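Local coordinates for protein phosphatidylinositol-specific phospholipase C (Listeria monocytogenes, PDB 2PLC) that is a bacterial phosphatidylinositol-specific phospholipase C, a single-chain enzyme built on a TIM-barrel type of fold, at residues A[7-19]-A[141-153]. Numbering follows the deposited sequence.
Sequences MSALPDTTNLAAL and KIPTLKDVRGKIL
Arg149 bends at chi2 and then runs extended, which carries its guanidinium to the carbonyl oxygens of Met7 and Leu10. In Asn15, CG lies opposite the backbone N (chi1 -168°), and this turns the amide to the backbone of Ile142. Within the TIM-barrel type fold, the contact joins the loop 7-19, which precedes strand 20-24, to segment 141-153, a loop that ends in the first residues of strand 152-157. At one end the guanidinium binds three acceptors near its plane. Arg149 NH1 bonds Met7 O at 2.9 Å, from above the carbonyl plane. Leu10 N reaches the same oxygen from the opposite face. Arg149 NH2 is shared between Leu10 O and Asp12 OD1, the latter a salt bridge at 3.1 Å. The carboxylate and guanidinium planes stand 58° apart, and NH2 meets OD1 from above the carboxylate. CB of Leu145 lies over the centre of one guanidinium face. NH1 has a further acceptor in Lys98 O, so several bonds fix the rotation of the group. In the middle, a single beta bridge pairs Asn15 with Thr144. Its bonds run from Leu145 N to Thr14 O and from Leu16 N to Pro143 O. Lys146 N adds a weak bond to Asp12 O. Next to the bridge, the two methyls of Leu16 part ways. Leu16 CD1 meets Leu145 CD2 at 3.7 Å, and Leu16 CD2 meets Leu153 CD2 at 3.5 Å. Leu145 CD1 presses on Leu10 CB at 3.5 Å, a tight fit. At the other end both halves of the Asn15 amide are used. OD1 accepts from Ala17 N in an Asx turn at the start of the short 3-10 segment 16-17. Asn15 ND2 donates to Ile142 O at 2.8 Å, 50° out of that carbonyl plane.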
loop_
_atom_site.group_PDB
_atom_site.type_symbol
_atom_site.label_atom_id
_atom_site.label_comp_id
_atom_site.label_asym_id
_atom_site.label_seq_id
_atom_site.Cartn_x
_atom_site.Cartn_y
_atom_site.Cartn_z
ATOM N N MET A 7 8.989 -9.300 8.176
ATOM C CA MET A 7 10.002 -8.252 8.011
ATOM C C MET A 7 11.041 -8.211 9.129
ATOM O O MET A 7 12.156 -7.735 8.925
ATOM C CB MET A 7 9.351 -6.873 7.871
ATOM C CG MET A 7 8.443 -6.734 6.663
ATOM S SD MET A 7 7.835 -5.070 6.478
ATOM C CE MET A 7 8.569 -4.599 4.944
ATOM N N SER A 8 10.673 -8.703 10.307
ATOM C CA SER A 8 11.580 -8.717 11.450
ATOM C C SER A 8 12.782 -9.618 11.185
ATOM O O SER A 8 13.855 -9.416 11.753
ATOM C CB SER A 8 10.848 -9.203 12.700
ATOM O OG SER A 8 10.469 -10.559 12.571
ATOM N N ALA A 9 12.594 -10.607 10.314
ATOM C CA ALA A 9 13.646 -11.554 9.959
ATOM C C ALA A 9 14.584 -11.049 8.855
ATOM O O ALA A 9 15.457 -11.784 8.386
ATOM C CB ALA A 9 13.028 -12.887 9.561
ATOM N N LEU A 10 14.402 -9.797 8.445
ATOM C CA LEU A 10 15.234 -9.200 7.406
ATOM C C LEU A 10 16.306 -8.329 8.050
ATOM O O LEU A 10 16.143 -7.869 9.180
ATOM C CB LEU A 10 14.380 -8.360 6.447
ATOM C CG LEU A 10 13.409 -9.076 5.500
ATOM C CD1 LEU A 10 12.580 -8.050 4.746
ATOM C CD2 LEU A 10 14.172 -9.967 4.531
ATOM N N PRO A 11 17.422 -8.101 7.340
ATOM C CA PRO A 11 18.524 -7.281 7.851
ATOM C C PRO A 11 18.136 -5.817 8.020
ATOM O O PRO A 11 17.436 -5.258 7.176
ATOM C CB PRO A 11 19.589 -7.428 6.762
ATOM C CG PRO A 11 19.280 -8.752 6.138
ATOM C CD PRO A 11 17.784 -8.714 6.050
ATOM N N ASP A 12 18.606 -5.201 9.105
ATOM C CA ASP A 12 18.341 -3.788 9.385
ATOM C C ASP A 12 18.923 -2.885 8.304
ATOM O O ASP A 12 18.450 -1.768 8.085
ATOM C CB ASP A 12 18.950 -3.384 10.729
ATOM C CG ASP A 12 18.062 -3.728 11.902
ATOM O OD1 ASP A 12 17.587 -4.879 11.988
ATOM O OD2 ASP A 12 17.841 -2.841 12.749
ATOM N N THR A 13 19.956 -3.383 7.632
ATOM C CA THR A 13 20.642 -2.643 6.582
ATOM C C THR A 13 19.954 -2.695 5.218
ATOM O O THR A 13 20.295 -1.916 4.327
ATOM C CB THR A 13 22.099 -3.137 6.427
ATOM O OG1 THR A 13 22.100 -4.534 6.107
ATOM C CG2 THR A 13 22.884 -2.918 7.721
ATOM N N THR A 14 18.997 -3.610 5.051
ATOM C CA THR A 14 18.282 -3.742 3.782
ATOM C C THR A 14 17.445 -2.504 3.507
ATOM O O THR A 14 16.776 -1.991 4.402
ATOM C CB THR A 14 17.353 -4.969 3.769
ATOM O OG1 THR A 14 18.101 -6.139 4.121
ATOM C CG2 THR A 14 16.754 -5.167 2.379
ATOM N N ASN A 15 17.514 -2.008 2.274
ATOM C CA ASN A 15 16.742 -0.833 1.887
ATOM C C ASN A 15 15.324 -1.255 1.509
ATOM O O ASN A 15 15.096 -2.366 1.031
ATOM C CB ASN A 15 17.407 -0.104 0.721
ATOM C CG ASN A 15 16.803 1.265 0.472
ATOM O OD1 ASN A 15 15.892 1.416 -0.335
ATOM N ND2 ASN A 15 17.305 2.268 1.175
ATOM N N LEU A 16 14.370 -0.367 1.744
ATOM C CA LEU A 16 12.980 -0.660 1.442
ATOM C C LEU A 16 12.760 -0.918 -0.049
ATOM O O LEU A 16 11.896 -1.706 -0.422
ATOM C CB LEU A 16 12.096 0.496 1.919
ATOM C CG LEU A 16 10.848 0.184 2.747
ATOM C CD1 LEU A 16 11.199 -0.684 3.946
ATOM C CD2 LEU A 16 10.231 1.488 3.212
ATOM N N ALA A 17 13.560 -0.271 -0.895
ATOM C CA ALA A 17 13.444 -0.427 -2.350
ATOM C C ALA A 17 13.982 -1.760 -2.863
ATOM O O ALA A 17 13.702 -2.162 -3.993
ATOM C CB ALA A 17 14.136 0.719 -3.057
ATOM N N ALA A 18 14.751 -2.442 -2.024
ATOM C CA ALA A 18 15.329 -3.732 -2.375
ATOM C C ALA A 18 14.414 -4.903 -2.008
ATOM O O ALA A 18 14.827 -6.063 -2.082
ATOM C CB ALA A 18 16.668 -3.893 -1.682
ATOM N N LEU A 19 13.166 -4.606 -1.652
ATOM C CA LEU A 19 12.222 -5.650 -1.246
ATOM C C LEU A 19 11.061 -5.917 -2.195
ATOM O O LEU A 19 10.741 -5.106 -3.066
ATOM C CB LEU A 19 11.626 -5.310 0.125
ATOM C CG LEU A 19 12.531 -5.142 1.341
ATOM C CD1 LEU A 19 11.705 -4.652 2.518
ATOM C CD2 LEU A 19 13.203 -6.451 1.670
ATOM N N LYS A 141 15.202 10.374 0.122
ATOM C CA LYS A 141 15.889 9.101 -0.045
ATOM C C LYS A 141 15.112 8.006 0.683
ATOM O O LYS A 141 14.619 8.220 1.788
ATOM C CB LYS A 141 17.313 9.216 0.513
ATOM C CG LYS A 141 18.173 7.973 0.347
ATOM C CD LYS A 141 18.554 7.386 1.700
ATOM C CE LYS A 141 19.382 6.116 1.545
ATOM N NZ LYS A 141 19.736 5.520 2.866
ATOM N N ILE A 142 14.982 6.844 0.046
ATOM C CA ILE A 142 14.260 5.722 0.636
ATOM C C ILE A 142 15.064 5.147 1.805
ATOM O O ILE A 142 16.238 4.809 1.658
ATOM C CB ILE A 142 13.970 4.609 -0.406
ATOM C CG1 ILE A 142 12.974 5.100 -1.461
ATOM C CG2 ILE A 142 13.382 3.381 0.282
ATOM C CD1 ILE A 142 13.551 6.018 -2.503
ATOM N N PRO A 143 14.429 5.032 2.986
ATOM C CA PRO A 143 15.044 4.510 4.211
ATOM C C PRO A 143 15.277 3.010 4.264
ATOM O O PRO A 143 14.703 2.245 3.491
ATOM C CB PRO A 143 14.056 4.940 5.289
ATOM C CG PRO A 143 12.749 4.839 4.584
ATOM C CD PRO A 143 13.055 5.495 3.257
ATOM N N THR A 144 16.140 2.611 5.192
ATOM C CA THR A 144 16.463 1.211 5.415
ATOM C C THR A 144 15.536 0.719 6.519
ATOM O O THR A 144 14.906 1.523 7.208
ATOM C CB THR A 144 17.941 1.020 5.851
ATOM O OG1 THR A 144 18.176 1.684 7.098
ATOM C CG2 THR A 144 18.873 1.598 4.805
ATOM N N LEU A 145 15.446 -0.596 6.678
ATOM C CA LEU A 145 14.586 -1.184 7.694
ATOM C C LEU A 145 14.921 -0.710 9.101
ATOM O O LEU A 145 14.067 -0.727 9.988
ATOM C CB LEU A 145 14.660 -2.707 7.638
ATOM C CG LEU A 145 13.939 -3.413 6.494
ATOM C CD1 LEU A 145 14.106 -4.902 6.658
ATOM C CD2 LEU A 145 12.466 -3.063 6.521
ATOM N N LYS A 146 16.160 -0.281 9.303
ATOM C CA LYS A 146 16.588 0.183 10.610
ATOM C C LYS A 146 15.795 1.427 11.013
ATOM O O LYS A 146 15.255 1.491 12.120
ATOM C CB LYS A 146 18.095 0.467 10.597
ATOM C CG LYS A 146 18.767 0.414 11.964
ATOM C CD LYS A 146 18.807 1.780 12.644
ATOM C CE LYS A 146 20.105 2.545 12.346
ATOM N NZ LYS A 146 20.363 2.795 10.893
ATOM N N ASP A 147 15.664 2.368 10.081
ATOM C CA ASP A 147 14.954 3.630 10.314
ATOM C C ASP A 147 13.427 3.547 10.407
ATOM O O ASP A 147 12.789 4.441 10.969
ATOM C CB ASP A 147 15.325 4.643 9.225
ATOM C CG ASP A 147 16.824 4.857 9.110
ATOM O OD1 ASP A 147 17.450 5.246 10.121
ATOM O OD2 ASP A 147 17.374 4.633 8.009
ATOM N N VAL A 148 12.847 2.485 9.851
ATOM C CA VAL A 148 11.397 2.313 9.852
ATOM C C VAL A 148 10.873 1.164 10.717
ATOM O O VAL A 148 9.735 0.734 10.542
ATOM C CB VAL A 148 10.851 2.142 8.405
ATOM C CG1 VAL A 148 11.000 3.434 7.618
ATOM C CG2 VAL A 148 11.575 1.009 7.692
ATOM N N ARG A 149 11.683 0.666 11.648
ATOM C CA ARG A 149 11.227 -0.424 12.512
ATOM C C ARG A 149 10.034 0.030 13.366
ATOM O O ARG A 149 10.101 1.054 14.058
ATOM C CB ARG A 149 12.360 -0.924 13.419
ATOM C CG ARG A 149 13.475 -1.690 12.712
ATOM C CD ARG A 149 12.982 -2.969 12.046
ATOM N NE ARG A 149 14.093 -3.786 11.555
ATOM C CZ ARG A 149 13.970 -4.862 10.779
ATOM N NH1 ARG A 149 12.776 -5.280 10.382
ATOM N NH2 ARG A 149 15.048 -5.529 10.397
ATOM N N GLY A 150 8.937 -0.722 13.285
ATOM C CA GLY A 150 7.740 -0.400 14.041
ATOM C C GLY A 150 7.114 0.933 13.671
ATOM O O GLY A 150 6.431 1.547 14.495
ATOM N N LYS A 151 7.327 1.380 12.434
ATOM C CA LYS A 151 6.778 2.657 11.991
ATOM C C LYS A 151 5.994 2.608 10.688
ATOM O O LYS A 151 6.011 1.607 9.972
ATOM C CB LYS A 151 7.887 3.709 11.902
ATOM C CG LYS A 151 8.268 4.291 13.254
ATOM C CD LYS A 151 9.518 5.145 13.168
ATOM C CE LYS A 151 9.710 5.977 14.432
ATOM N NZ LYS A 151 9.717 5.143 15.666
ATOM N N ILE A 152 5.296 3.704 10.406
ATOM C CA ILE A 152 4.487 3.843 9.206
ATOM C C ILE A 152 5.173 4.804 8.247
ATOM O O ILE A 152 5.603 5.880 8.647
ATOM C CB ILE A 152 3.082 4.433 9.534
ATOM C CG1 ILE A 152 2.296 3.478 10.429
ATOM C CG2 ILE A 152 2.292 4.712 8.255
ATOM C CD1 ILE A 152 0.971 4.043 10.909
ATOM N N LEU A 153 5.328 4.385 6.995
ATOM C CA LEU A 153 5.906 5.246 5.975
ATOM C C LEU A 153 4.695 5.806 5.235
ATOM O O LEU A 153 4.058 5.103 4.461
ATOM C CB LEU A 153 6.802 4.449 5.018
ATOM C CG LEU A 153 7.344 5.275 3.843
ATOM C CD1 LEU A 153 8.006 6.549 4.362
ATOM C CD2 LEU A 153 8.319 4.464 3.026
#